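Side-chain contacts in ThermoDBP-single stranded DNA binding protein (Thermoproteus tenax, PDB 3TEK), which binds single-stranded DNA and probably takes the place of the canonical single-stranded DNA-binding protein in the Thermoproteales: residues Ser63-Glu66 and Gly72-Ile75; Arg39-Tyr44 and Gly95-Phe100; Leu55-Val60 and Asn74-Ile79. All coordinates share one frame; numbering follows the deposited sequence.

Contact 1: residues Ser63-Glu66 and Gly72-Ile75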
ATOM      1  N   SER A  63      -4.109  -6.599   8.717  1.00 46.06           N
ATOM      2  CA  SER A  63      -2.926  -7.405   9.045  1.00 44.99           C
ATOM      3  C   SER A  63      -2.665  -7.448  10.569  1.00 45.02           C
ATOM      4  O   SER A  63      -2.269  -8.478  11.096  1.00 45.42           O
ATOM      5  CB  SER A  63      -1.691  -6.917   8.306  1.00 44.88           C
ATOM      6  OG  SER A  63      -1.905  -6.921   6.890  1.00 46.90           O
ATOM      7  N   LEU A  64      -2.887  -6.344  11.264  1.00 43.69           N
ATOM      8  CA  LEU A  64      -2.667  -6.339  12.695  1.00 44.92           C
ATOM      9  C   LEU A  64      -3.629  -7.286  13.435  1.00 46.50           C
ATOM     10  O   LEU A  64      -3.225  -8.000  14.342  1.00 45.72           O
ATOM     11  CB  LEU A  64      -2.734  -4.916  13.256  1.00 44.30           C
ATOM     12  CG  LEU A  64      -1.498  -4.046  12.965  1.00 42.93           C
ATOM     13  CD1 LEU A  64      -1.810  -2.611  13.189  1.00 43.31           C
ATOM     14  CD2 LEU A  64      -0.260  -4.462  13.785  1.00 42.53           C
ATOM     15  N   ARG A  65      -4.883  -7.267  13.025  1.00 47.13           N
ATOM     16  CA  ARG A  65      -5.883  -8.200  13.525  1.00 53.35           C
ATOM     17  C   ARG A  65      -5.514  -9.647  13.239  1.00 54.52           C
ATOM     18  O   ARG A  65      -5.638 -10.487  14.120  1.00 50.04           O
ATOM     19  CB  ARG A  65      -7.252  -7.915  12.903  1.00 55.96           C
ATOM     20  CG  ARG A  65      -7.872  -6.647  13.389  1.00 60.37           C
ATOM     21  CD  ARG A  65      -9.347  -6.511  12.948  1.00 68.39           C
ATOM     22  NE  ARG A  65      -9.647  -5.108  12.647  1.00 73.82           N
ATOM     23  CZ  ARG A  65      -9.729  -4.574  11.427  1.00 76.40           C
ATOM     24  NH1 ARG A  65      -9.592  -5.329  10.334  1.00 76.46           N
ATOM     25  NH2 ARG A  65      -9.992  -3.274  11.305  1.00 78.92           N
ATOM     26  N   GLU A  66      -5.089  -9.920  11.999  1.00 54.89           N
ATOM     27  CA  GLU A  66      -4.647 -11.269  11.583  1.00 56.82           C
ATOM     28  C   GLU A  66      -3.554 -11.787  12.498  1.00 56.27           C
ATOM     29  O   GLU A  66      -3.664 -12.869  13.100  1.00 54.83           O
ATOM     30  CB  GLU A  66      -4.082 -11.235  10.167  1.00 61.84           C
ATOM     31  CG  GLU A  66      -5.082 -11.454   9.084  1.00 70.54           C
ATOM     32  CD  GLU A  66      -5.346 -12.940   8.848  1.00 77.72           C
ATOM     33  OE1 GLU A  66      -4.362 -13.713   8.686  1.00 79.81           O
ATOM     34  OE2 GLU A  66      -6.538 -13.324   8.821  1.00 81.16           O
ATOM     35  N   GLY A  72      -4.913  -6.445  18.126  1.00 50.39           N
ATOM     36  CA  GLY A  72      -4.479  -5.831  16.885  1.00 50.60           C
ATOM     37  C   GLY A  72      -5.175  -4.513  16.625  1.00 50.24           C
ATOM     38  O   GLY A  72      -4.543  -3.557  16.183  1.00 49.31           O
ATOM     39  N   GLU A  73      -6.473  -4.438  16.939  1.00 51.03           N
ATOM     40  CA  GLU A  73      -7.202  -3.185  16.798  1.00 52.87           C
ATOM     41  C   GLU A  73      -6.697  -2.073  17.756  1.00 50.99           C
ATOM     42  O   GLU A  73      -6.678  -0.911  17.390  1.00 48.79           O
ATOM     43  CB  GLU A  73      -8.717  -3.424  16.942  1.00 58.92           C
ATOM     44  CG  GLU A  73      -9.603  -2.258  16.437  1.00 65.10           C
ATOM     45  CD  GLU A  73      -9.428  -1.918  14.936  1.00 68.84           C
ATOM     46  OE1 GLU A  73      -8.898  -2.747  14.159  1.00 69.61           O
ATOM     47  OE2 GLU A  73      -9.833  -0.801  14.533  1.00 76.92           O
ATOM     48  N   ASN A  74      -6.274  -2.435  18.965  1.00 50.63           N
ATOM     49  CA  ASN A  74      -5.661  -1.466  19.890  1.00 50.57           C
ATOM     50  C   ASN A  74      -4.334  -0.927  19.363  1.00 46.04           C
ATOM     51  O   ASN A  74      -4.032   0.240  19.531  1.00 44.90           O
ATOM     52  CB  ASN A  74      -5.453  -2.095  21.261  1.00 52.69           C
ATOM     53  CG  ASN A  74      -6.761  -2.386  21.949  1.00 56.90           C
ATOM     54  OD1 ASN A  74      -7.659  -1.564  21.942  1.00 60.41           O
ATOM     55  ND2 ASN A  74      -6.873  -3.544  22.545  1.00 61.95           N
ATOM     56  N   ILE A  75      -3.549  -1.810  18.749  1.00 44.31           N
ATOM     57  CA  ILE A  75      -2.254  -1.439  18.196  1.00 42.14           C
ATOM     58  C   ILE A  75      -2.547  -0.443  17.102  1.00 42.49           C
ATOM     59  O   ILE A  75      -1.970   0.635  17.068  1.00 42.85           O
ATOM     60  CB  ILE A  75      -1.481  -2.639  17.608  1.00 42.24           C
ATOM     61  CG1 ILE A  75      -1.258  -3.742  18.664  1.00 42.91           C
ATOM     62  CG2 ILE A  75      -0.126  -2.182  17.074  1.00 41.11           C
ATOM     63  CD1 ILE A  75      -0.547  -5.023  18.140  1.00 42.63           C
TER
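Leu-64 lies over the first turn of helix 71-79, its CB 3.7 Å from the carbonyl O of Gly-72 and its CD2 4.0 Å from CG2 of Ile-75. The leucine and the isoleucine approach at a slant, branch methyl against branch methyl, and both also rest on Pro-126. Between them and the charged pair the backbones come very close, the CA atoms of Arg-65 and Gly-72 being 4.3 Å apart. Gly-72, having no side chain, lets the backbones come this close. Its CA offers a hydrogen to Leu-64 O in a CA-H...O contact of 3.6 Å. The example illustrates how a glycine lets two consecutive helices, 52-68 and 71-79, meet almost backbone to backbone at a tight corner.

On the outer flank, Arg-65 and Glu-73 run side by side in the same direction. The glutamate CG is anti to its backbone N, and the chain then bends at chi2 (60°), which carries the carboxylate back to the edge of the guanidinium. A single oxygen does the work: OE1 of Glu-73 accepts from NE of Arg-65 at 2.9 Å and, weakly, from its NH2 at 3.1 Å. Neither bond is straight (135° at the NE hydrogen), and NE meets OE1 from above the carboxylate plane, although the two flat groups are nearly parallel. The salt bridge is therefore forked on one oxygen at an exposed flank, where solvent probably screens its charge, while the buried side is held by apolar contact and the CA-H...O approach.

Contact 2: residues Arg39-Tyr44 and Gly95-Phe100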
ATOM      1  N   ARG A  39      -8.206   7.212  -9.716  1.00 59.91           N
ATOM      2  CA  ARG A  39      -8.869   6.620  -8.542  1.00 63.47           C
ATOM      3  C   ARG A  39      -7.901   6.416  -7.408  1.00 59.00           C
ATOM      4  O   ARG A  39      -8.198   6.716  -6.258  1.00 58.05           O
ATOM      5  CB  ARG A  39      -9.476   5.257  -8.866  1.00 68.64           C
ATOM      6  CG  ARG A  39     -10.686   5.275  -9.783  1.00 76.93           C
ATOM      7  CD  ARG A  39     -11.262   3.850  -9.935  1.00 81.97           C
ATOM      8  NE  ARG A  39     -11.350   3.119  -8.664  1.00 86.14           N
ATOM      9  CZ  ARG A  39     -12.251   3.330  -7.706  1.00 91.86           C
ATOM     10  NH1 ARG A  39     -13.189   4.269  -7.831  1.00 94.43           N
ATOM     11  NH2 ARG A  39     -12.214   2.591  -6.600  1.00 92.99           N
ATOM     12  N   LEU A  40      -6.735   5.886  -7.743  1.00 55.74           N
ATOM     13  CA  LEU A  40      -5.784   5.463  -6.725  1.00 54.50           C
ATOM     14  C   LEU A  40      -4.989   6.639  -6.155  1.00 56.04           C
ATOM     15  O   LEU A  40      -4.844   6.758  -4.932  1.00 55.43           O
ATOM     16  CB  LEU A  40      -4.826   4.410  -7.286  1.00 51.41           C
ATOM     17  CG  LEU A  40      -3.750   3.916  -6.305  1.00 52.83           C
ATOM     18  CD1 LEU A  40      -4.330   3.172  -5.084  1.00 49.48           C
ATOM     19  CD2 LEU A  40      -2.740   3.071  -7.101  1.00 50.54           C
ATOM     20  N   PHE A  41      -4.457   7.469  -7.046  1.00 58.01           N
ATOM     21  CA  PHE A  41      -3.535   8.545  -6.665  1.00 61.98           C
ATOM     22  C   PHE A  41      -4.151   9.935  -6.746  1.00 67.32           C
ATOM     23  O   PHE A  41      -3.559  10.879  -6.237  1.00 72.06           O
ATOM     24  CB  PHE A  41      -2.284   8.564  -7.556  1.00 59.91           C
ATOM     25  CG  PHE A  41      -1.421   7.336  -7.464  1.00 56.81           C
ATOM     26  CD1 PHE A  41      -0.904   6.908  -6.250  1.00 55.84           C
ATOM     27  CD2 PHE A  41      -1.102   6.617  -8.617  1.00 55.16           C
ATOM     28  CE1 PHE A  41      -0.087   5.771  -6.188  1.00 54.28           C
ATOM     29  CE2 PHE A  41      -0.292   5.496  -8.571  1.00 54.25           C
ATOM     30  CZ  PHE A  41       0.214   5.063  -7.351  1.00 54.79           C
ATOM     31  N   GLY A  42      -5.314  10.060  -7.378  1.00 86.79           N
ATOM     32  CA  GLY A  42      -5.922  11.370  -7.654  1.00 91.12           C
ATOM     33  C   GLY A  42      -7.233  11.635  -6.930  1.00 93.41           C
ATOM     34  O   GLY A  42      -7.509  11.049  -5.876  1.00 90.41           O
ATOM     35  N   ARG A  43      -8.056  12.505  -7.514  1.00101.19           N
ATOM     36  CA  ARG A  43      -9.278  12.990  -6.853  1.00106.74           C
ATOM     37  C   ARG A  43     -10.573  12.251  -7.246  1.00106.97           C
ATOM     38  O   ARG A  43     -11.657  12.641  -6.808  1.00105.85           O
ATOM     39  CB  ARG A  43      -9.445  14.492  -7.118  1.00115.54           C
ATOM     40  CG  ARG A  43     -10.117  14.820  -8.448  1.00124.19           C
ATOM     41  CD  ARG A  43      -9.672  16.159  -8.991  1.00135.03           C
ATOM     42  NE  ARG A  43      -9.962  16.307 -10.417  1.00142.64           N
ATOM     43  CZ  ARG A  43      -9.313  15.679 -11.398  1.00147.04           C
ATOM     44  NH1 ARG A  43      -8.325  14.828 -11.133  1.00145.95           N
ATOM     45  NH2 ARG A  43      -9.662  15.895 -12.662  1.00154.77           N
ATOM     46  N   TYR A  44     -10.465  11.206  -8.068  1.00105.72           N
ATOM     47  CA  TYR A  44     -11.645  10.469  -8.561  1.00105.04           C
ATOM     48  C   TYR A  44     -12.068   9.310  -7.647  1.00104.02           C
ATOM     49  O   TYR A  44     -13.104   8.684  -7.876  1.00100.11           O
ATOM     50  CB  TYR A  44     -11.404   9.937  -9.981  1.00109.38           C
ATOM     51  CG  TYR A  44     -11.304  11.014 -11.048  1.00114.57           C
ATOM     52  CD1 TYR A  44     -12.449  11.607 -11.578  1.00115.99           C
ATOM     53  CD2 TYR A  44     -10.063  11.424 -11.539  1.00120.19           C
ATOM     54  CE1 TYR A  44     -12.361  12.590 -12.564  1.00121.58           C
ATOM     55  CE2 TYR A  44      -9.962  12.406 -12.522  1.00125.41           C
ATOM     56  CZ  TYR A  44     -11.113  12.983 -13.031  1.00127.40           C
ATOM     57  OH  TYR A  44     -11.021  13.952 -14.004  1.00134.73           O
ATOM     58  N   GLY A  95       6.427   7.888  -2.863  1.00 48.57           N
ATOM     59  CA  GLY A  95       7.358   7.005  -3.519  1.00 47.18           C
ATOM     60  C   GLY A  95       6.686   6.126  -4.563  1.00 48.04           C
ATOM     61  O   GLY A  95       7.239   5.930  -5.645  1.00 46.29           O
ATOM     62  N   LEU A  96       5.513   5.578  -4.239  1.00 47.13           N
ATOM     63  CA  LEU A  96       4.764   4.755  -5.198  1.00 47.47           C
ATOM     64  C   LEU A  96       4.251   5.561  -6.378  1.00 48.63           C
ATOM     65  O   LEU A  96       4.310   5.096  -7.504  1.00 45.40           O
ATOM     66  CB  LEU A  96       3.583   4.060  -4.559  1.00 50.39           C
ATOM     67  CG  LEU A  96       3.790   2.593  -4.139  1.00 54.10           C
ATOM     68  CD1 LEU A  96       2.657   2.171  -3.207  1.00 54.37           C
ATOM     69  CD2 LEU A  96       3.903   1.636  -5.351  1.00 52.13           C
ATOM     70  N   LYS A  97       3.730   6.747  -6.094  1.00 48.37           N
ATOM     71  CA  LYS A  97       3.220   7.636  -7.123  1.00 52.96           C
ATOM     72  C   LYS A  97       4.339   8.030  -8.060  1.00 54.75           C
ATOM     73  O   LYS A  97       4.157   8.039  -9.282  1.00 54.31           O
ATOM     74  CB  LYS A  97       2.618   8.874  -6.477  1.00 55.08           C
ATOM     75  CG  LYS A  97       1.876   9.813  -7.383  1.00 59.77           C
ATOM     76  CD  LYS A  97       1.177  10.871  -6.525  1.00 64.93           C
ATOM     77  CE  LYS A  97       0.687  12.070  -7.320  1.00 68.59           C
ATOM     78  NZ  LYS A  97       0.427  13.225  -6.391  1.00 70.46           N
ATOM     79  N   LYS A  98       5.501   8.348  -7.489  1.00 54.64           N
ATOM     80  CA  LYS A  98       6.674   8.709  -8.288  1.00 55.06           C
ATOM     81  C   LYS A  98       7.134   7.534  -9.169  1.00 52.84           C
ATOM     82  O   LYS A  98       7.407   7.674 -10.360  1.00 52.77           O
ATOM     83  CB  LYS A  98       7.817   9.148  -7.368  1.00 57.76           C
ATOM     84  CG  LYS A  98       8.992   9.791  -8.123  1.00 63.13           C
ATOM     85  CD  LYS A  98       9.969  10.540  -7.195  1.00 68.14           C
ATOM     86  CE  LYS A  98      11.273   9.774  -6.953  1.00 71.37           C
ATOM     87  NZ  LYS A  98      12.359  10.645  -6.370  1.00 76.86           N
ATOM     88  N   TRP A  99       7.260   6.375  -8.557  1.00 49.84           N
ATOM     89  CA  TRP A  99       7.550   5.170  -9.305  1.00 49.72           C
ATOM     90  C   TRP A  99       6.551   4.964 -10.473  1.00 49.21           C
ATOM     91  O   TRP A  99       6.976   4.631 -11.581  1.00 48.26           O
ATOM     92  CB  TRP A  99       7.552   3.952  -8.376  1.00 49.26           C
ATOM     93  CG  TRP A  99       7.640   2.706  -9.126  1.00 50.09           C
ATOM     94  CD1 TRP A  99       8.764   2.158  -9.657  1.00 50.87           C
ATOM     95  CD2 TRP A  99       6.552   1.847  -9.487  1.00 48.58           C
ATOM     96  NE1 TRP A  99       8.445   0.997 -10.327  1.00 52.50           N
ATOM     97  CE2 TRP A  99       7.095   0.783 -10.241  1.00 51.57           C
ATOM     98  CE3 TRP A  99       5.180   1.872  -9.242  1.00 49.14           C
ATOM     99  CZ2 TRP A  99       6.305  -0.268 -10.753  1.00 51.29           C
ATOM    100  CZ3 TRP A  99       4.392   0.831  -9.728  1.00 51.58           C
ATOM    101  CH2 TRP A  99       4.957  -0.217 -10.489  1.00 52.74           C
ATOM    102  N   PHE A 100       5.252   5.171 -10.227  1.00 47.12           N
ATOM    103  CA  PHE A 100       4.233   4.905 -11.262  1.00 47.27           C
ATOM    104  C   PHE A 100       4.361   5.863 -12.419  1.00 48.95           C
ATOM    105  O   PHE A 100       4.383   5.464 -13.560  1.00 47.77           O
ATOM    106  CB  PHE A 100       2.822   5.029 -10.720  1.00 47.55           C
ATOM    107  CG  PHE A 100       1.768   4.801 -11.765  1.00 47.60           C
ATOM    108  CD1 PHE A 100       1.453   3.516 -12.177  1.00 48.61           C
ATOM    109  CD2 PHE A 100       1.135   5.868 -12.366  1.00 49.85           C
ATOM    110  CE1 PHE A 100       0.468   3.289 -13.164  1.00 51.31           C
ATOM    111  CE2 PHE A 100       0.153   5.673 -13.367  1.00 51.85           C
ATOM    112  CZ  PHE A 100      -0.181   4.381 -13.769  1.00 51.39           C
TER
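Phe-41, on the short helix 37-41, presses one face of its ring onto the backbone of helix 83-108 at Lys-97. CA of Lys-97 stands 4.1 Å from the centroid of the Phe-41 ring and 19° off the ring normal, a CH-pi contact over the face. Leu-40 CD2 lies over the opposite face of the Phe-41 ring, toward its rim, 3.6 Å above the plane, so the ring is held between its chain neighbour and the partner helix. Farther round, CE2 of Phe-41 touches CB of Phe-100 at 3.8 Å, and CE1 of Phe-41 lies 4.4 Å from CB of Leu-96. The two phenylalanine rings meet obliquely, with planes at 46° and centroids 5.8 Å apart. Phe-100 in turn meets the ring of Phe-116, and Leu-96 rests on Trp-133, Ile-118 and Phe-52, which ties this tight part to the sheet and to helix 52-68.

The looser side belongs to Lys-97. With CG anti to the backbone N (chi1 -172°) and every later torsion extended, its chain runs across that face, sliding past Phe-41 in the opposite direction. CB and CG follow CA over the same face of the Phe-41 ring, CG of Lys-97 4.1 Å from CG of Phe-41, while the ammonium is carried beyond the aromatic atoms. Lys-97 is only partly buried, whereas the three residues packed around the ring are buried. As an example of a long residue at a core boundary, it lends methylenes to the hydrophobic side and keeps its charge beyond it; the contact is thus held by dispersion and CH-pi attraction, without polar bonds between the segments.

Contact 3: residues Leu55-Val60 and Asn74-Ile79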
ATOM      1  N   LEU A  55      -7.217   2.319   1.290  1.00 49.62           N
ATOM      2  CA  LEU A  55      -6.777   0.964   0.989  1.00 49.24           C
ATOM      3  C   LEU A  55      -5.623   0.571   1.931  1.00 47.41           C
ATOM      4  O   LEU A  55      -5.623  -0.513   2.514  1.00 47.16           O
ATOM      5  CB  LEU A  55      -6.375   0.832  -0.491  1.00 51.11           C
ATOM      6  CG  LEU A  55      -7.532   1.120  -1.502  1.00 53.65           C
ATOM      7  CD1 LEU A  55      -7.022   1.194  -2.943  1.00 53.05           C
ATOM      8  CD2 LEU A  55      -8.698   0.128  -1.386  1.00 54.55           C
ATOM      9  N   LEU A  56      -4.659   1.473   2.090  1.00 43.79           N
ATOM     10  CA  LEU A  56      -3.477   1.163   2.886  1.00 43.39           C
ATOM     11  C   LEU A  56      -3.865   0.894   4.353  1.00 42.39           C
ATOM     12  O   LEU A  56      -3.370  -0.032   4.990  1.00 40.40           O
ATOM     13  CB  LEU A  56      -2.472   2.315   2.807  1.00 43.07           C
ATOM     14  CG  LEU A  56      -1.268   2.242   3.717  1.00 44.17           C
ATOM     15  CD1 LEU A  56      -0.375   1.141   3.227  1.00 45.93           C
ATOM     16  CD2 LEU A  56      -0.505   3.527   3.706  1.00 43.87           C
ATOM     17  N   PHE A  57      -4.758   1.723   4.858  1.00 45.41           N
ATOM     18  CA  PHE A  57      -5.177   1.670   6.254  1.00 45.90           C
ATOM     19  C   PHE A  57      -5.942   0.412   6.584  1.00 45.88           C
ATOM     20  O   PHE A  57      -5.752  -0.165   7.647  1.00 47.18           O
ATOM     21  CB  PHE A  57      -5.995   2.907   6.612  1.00 48.82           C
ATOM     22  CG  PHE A  57      -5.144   4.124   6.934  1.00 51.23           C
ATOM     23  CD1 PHE A  57      -3.985   4.404   6.219  1.00 50.35           C
ATOM     24  CD2 PHE A  57      -5.510   4.993   7.954  1.00 56.72           C
ATOM     25  CE1 PHE A  57      -3.194   5.519   6.505  1.00 50.91           C
ATOM     26  CE2 PHE A  57      -4.712   6.134   8.250  1.00 58.80           C
ATOM     27  CZ  PHE A  57      -3.552   6.382   7.504  1.00 55.48           C
ATOM     28  N   GLY A  58      -6.796  -0.014   5.663  1.00 46.90           N
ATOM     29  CA  GLY A  58      -7.479  -1.296   5.792  1.00 48.06           C
ATOM     30  C   GLY A  58      -6.492  -2.439   5.747  1.00 46.78           C
ATOM     31  O   GLY A  58      -6.602  -3.399   6.510  1.00 47.51           O
ATOM     32  N   ALA A  59      -5.492  -2.317   4.875  1.00 44.54           N
ATOM     33  CA  ALA A  59      -4.454  -3.336   4.788  1.00 44.10           C
ATOM     34  C   ALA A  59      -3.672  -3.465   6.110  1.00 41.74           C
ATOM     35  O   ALA A  59      -3.415  -4.574   6.571  1.00 43.31           O
ATOM     36  CB  ALA A  59      -3.491  -3.054   3.598  1.00 42.50           C
ATOM     37  N   VAL A  60      -3.327  -2.335   6.723  1.00 39.61           N
ATOM     38  CA  VAL A  60      -2.575  -2.370   7.988  1.00 39.80           C
ATOM     39  C   VAL A  60      -3.424  -2.904   9.126  1.00 40.27           C
ATOM     40  O   VAL A  60      -2.979  -3.770   9.881  1.00 44.19           O
ATOM     41  CB  VAL A  60      -1.995  -0.991   8.279  1.00 38.46           C
ATOM     42  CG1 VAL A  60      -1.400  -0.916   9.655  1.00 38.56           C
ATOM     43  CG2 VAL A  60      -0.966  -0.644   7.145  1.00 37.18           C
ATOM     44  N   ASN A  74      -6.274  -2.435  18.965  1.00 50.63           N
ATOM     45  CA  ASN A  74      -5.661  -1.466  19.890  1.00 50.57           C
ATOM     46  C   ASN A  74      -4.334  -0.927  19.363  1.00 46.04           C
ATOM     47  O   ASN A  74      -4.032   0.240  19.531  1.00 44.90           O
ATOM     48  CB  ASN A  74      -5.453  -2.095  21.261  1.00 52.69           C
ATOM     49  CG  ASN A  74      -6.761  -2.386  21.949  1.00 56.90           C
ATOM     50  OD1 ASN A  74      -7.659  -1.564  21.942  1.00 60.41           O
ATOM     51  ND2 ASN A  74      -6.873  -3.544  22.545  1.00 61.95           N
ATOM     52  N   ILE A  75      -3.549  -1.810  18.749  1.00 44.31           N
ATOM     53  CA  ILE A  75      -2.254  -1.439  18.196  1.00 42.14           C
ATOM     54  C   ILE A  75      -2.547  -0.443  17.102  1.00 42.49           C
ATOM     55  O   ILE A  75      -1.970   0.635  17.068  1.00 42.85           O
ATOM     56  CB  ILE A  75      -1.481  -2.639  17.608  1.00 42.24           C
ATOM     57  CG1 ILE A  75      -1.258  -3.742  18.664  1.00 42.91           C
ATOM     58  CG2 ILE A  75      -0.126  -2.182  17.074  1.00 41.11           C
ATOM     59  CD1 ILE A  75      -0.547  -5.023  18.140  1.00 42.63           C
ATOM     60  N   PHE A  76      -3.474  -0.799  16.227  1.00 41.89           N
ATOM     61  CA  PHE A  76      -3.822   0.065  15.105  1.00 43.92           C
ATOM     62  C   PHE A  76      -4.307   1.448  15.534  1.00 45.33           C
ATOM     63  O   PHE A  76      -3.885   2.470  14.969  1.00 44.42           O
ATOM     64  CB  PHE A  76      -4.871  -0.571  14.204  1.00 44.65           C
ATOM     65  CG  PHE A  76      -5.196   0.267  13.005  1.00 43.44           C
ATOM     66  CD1 PHE A  76      -4.238   0.497  12.027  1.00 42.80           C
ATOM     67  CD2 PHE A  76      -6.450   0.837  12.862  1.00 45.94           C
ATOM     68  CE1 PHE A  76      -4.515   1.291  10.940  1.00 44.74           C
ATOM     69  CE2 PHE A  76      -6.753   1.617  11.770  1.00 45.93           C
ATOM     70  CZ  PHE A  76      -5.781   1.850  10.799  1.00 45.66           C
ATOM     71  N   ASN A  77      -5.204   1.464  16.514  1.00 46.86           N
ATOM     72  CA  ASN A  77      -5.745   2.725  17.031  1.00 47.17           C
ATOM     73  C   ASN A  77      -4.674   3.631  17.618  1.00 45.88           C
ATOM     74  O   ASN A  77      -4.726   4.835  17.440  1.00 45.03           O
ATOM     75  CB  ASN A  77      -6.875   2.466  18.044  1.00 48.70           C
ATOM     76  CG  ASN A  77      -8.177   2.103  17.366  1.00 51.20           C
ATOM     77  OD1 ASN A  77      -8.383   2.434  16.199  1.00 53.39           O
ATOM     78  ND2 ASN A  77      -9.060   1.405  18.087  1.00 51.75           N
ATOM     79  N   ARG A  78      -3.683   3.042  18.282  1.00 45.35           N
ATOM     80  CA  ARG A  78      -2.547   3.815  18.744  1.00 44.57           C
ATOM     81  C   ARG A  78      -1.717   4.394  17.586  1.00 44.88           C
ATOM     82  O   ARG A  78      -1.444   5.590  17.556  1.00 45.00           O
ATOM     83  CB  ARG A  78      -1.643   2.972  19.611  1.00 45.46           C
ATOM     84  CG  ARG A  78      -0.383   3.707  20.023  1.00 45.06           C
ATOM     85  CD  ARG A  78       0.323   2.953  21.099  1.00 45.85           C
ATOM     86  NE  ARG A  78       0.703   1.623  20.649  1.00 45.23           N
ATOM     87  CZ  ARG A  78       1.769   1.342  19.893  1.00 45.33           C
ATOM     88  NH1 ARG A  78       2.585   2.307  19.454  1.00 45.29           N
ATOM     89  NH2 ARG A  78       2.017   0.078  19.556  1.00 45.46           N
ATOM     90  N   ILE A  79      -1.296   3.552  16.650  1.00 43.34           N
ATOM     91  CA  ILE A  79      -0.349   4.008  15.644  1.00 44.18           C
ATOM     92  C   ILE A  79      -0.976   4.872  14.576  1.00 45.45           C
ATOM     93  O   ILE A  79      -0.287   5.721  13.971  1.00 43.95           O
ATOM     94  CB  ILE A  79       0.429   2.841  14.981  1.00 43.67           C
ATOM     95  CG1 ILE A  79      -0.473   1.976  14.115  1.00 41.31           C
ATOM     96  CG2 ILE A  79       1.094   2.003  16.018  1.00 42.13           C
ATOM     97  CD1 ILE A  79       0.310   0.998  13.261  1.00 41.70           C
TER
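The ring of Phe-76 and the CG1 methyl of Val-60 meet at the centre, with CG1 of Val-60 4.0 Å from CD1 of Phe-76 and the two side chains crossing at about a right angle. The far end of the same ring reaches the backbone of 55-60: CZ of Phe-76 is 3.7 Å from the carbonyl O of Phe-57, and 4.2 Å from CD2 of that residue's ring. Phe-76 spans this distance because its CG is anti to the backbone N (chi1 -177°), which sends the ring out across the gap. Ile-79 adds only a light touch, CD1 to Val-60 CG1 at 4.4 Å.

The frame is a helical hairpin: helices 52-68 and 71-79 follow one another in the chain, and here their short segments run 141° apart in direction, with axes 11.4 Å from each other. At that spacing the Phe-76 ring still makes the crossing.

In the next shell, Ala-61 and Leu-64 lie against Phe-76 from helix 52-68, while Phe-85 of helix 83-108 meets the Phe-57 ring and also touches Val-60. Beneath, Leu-124 of strand 116-124 supports both Val-60 and Ile-79, placing the helix pair on the antiparallel sheet.

From the N terminus, the chain passes through the first two strands and helix 37-41, where contact 2 begins; its partner lies on helix 83-108, so it closes a long loop of about fifty residues. Contacts 1 and 3 both lie within that loop. There helices 52-68 and 71-79 follow each other, and contact 3 joins them across a shorter loop; contact 1 closes the shortest, five residues between 63-66 and 72-75, at the turn of that hairpin. Contacts 1 and 3 end on the same part of helix 71-79, and Leu-64 of contact 1 packs against Phe-76 and Ile-79 of contact 3. Contacts 2 and 3, about 20 Å apart between centres, are linked by Leu-40 on Leu-55.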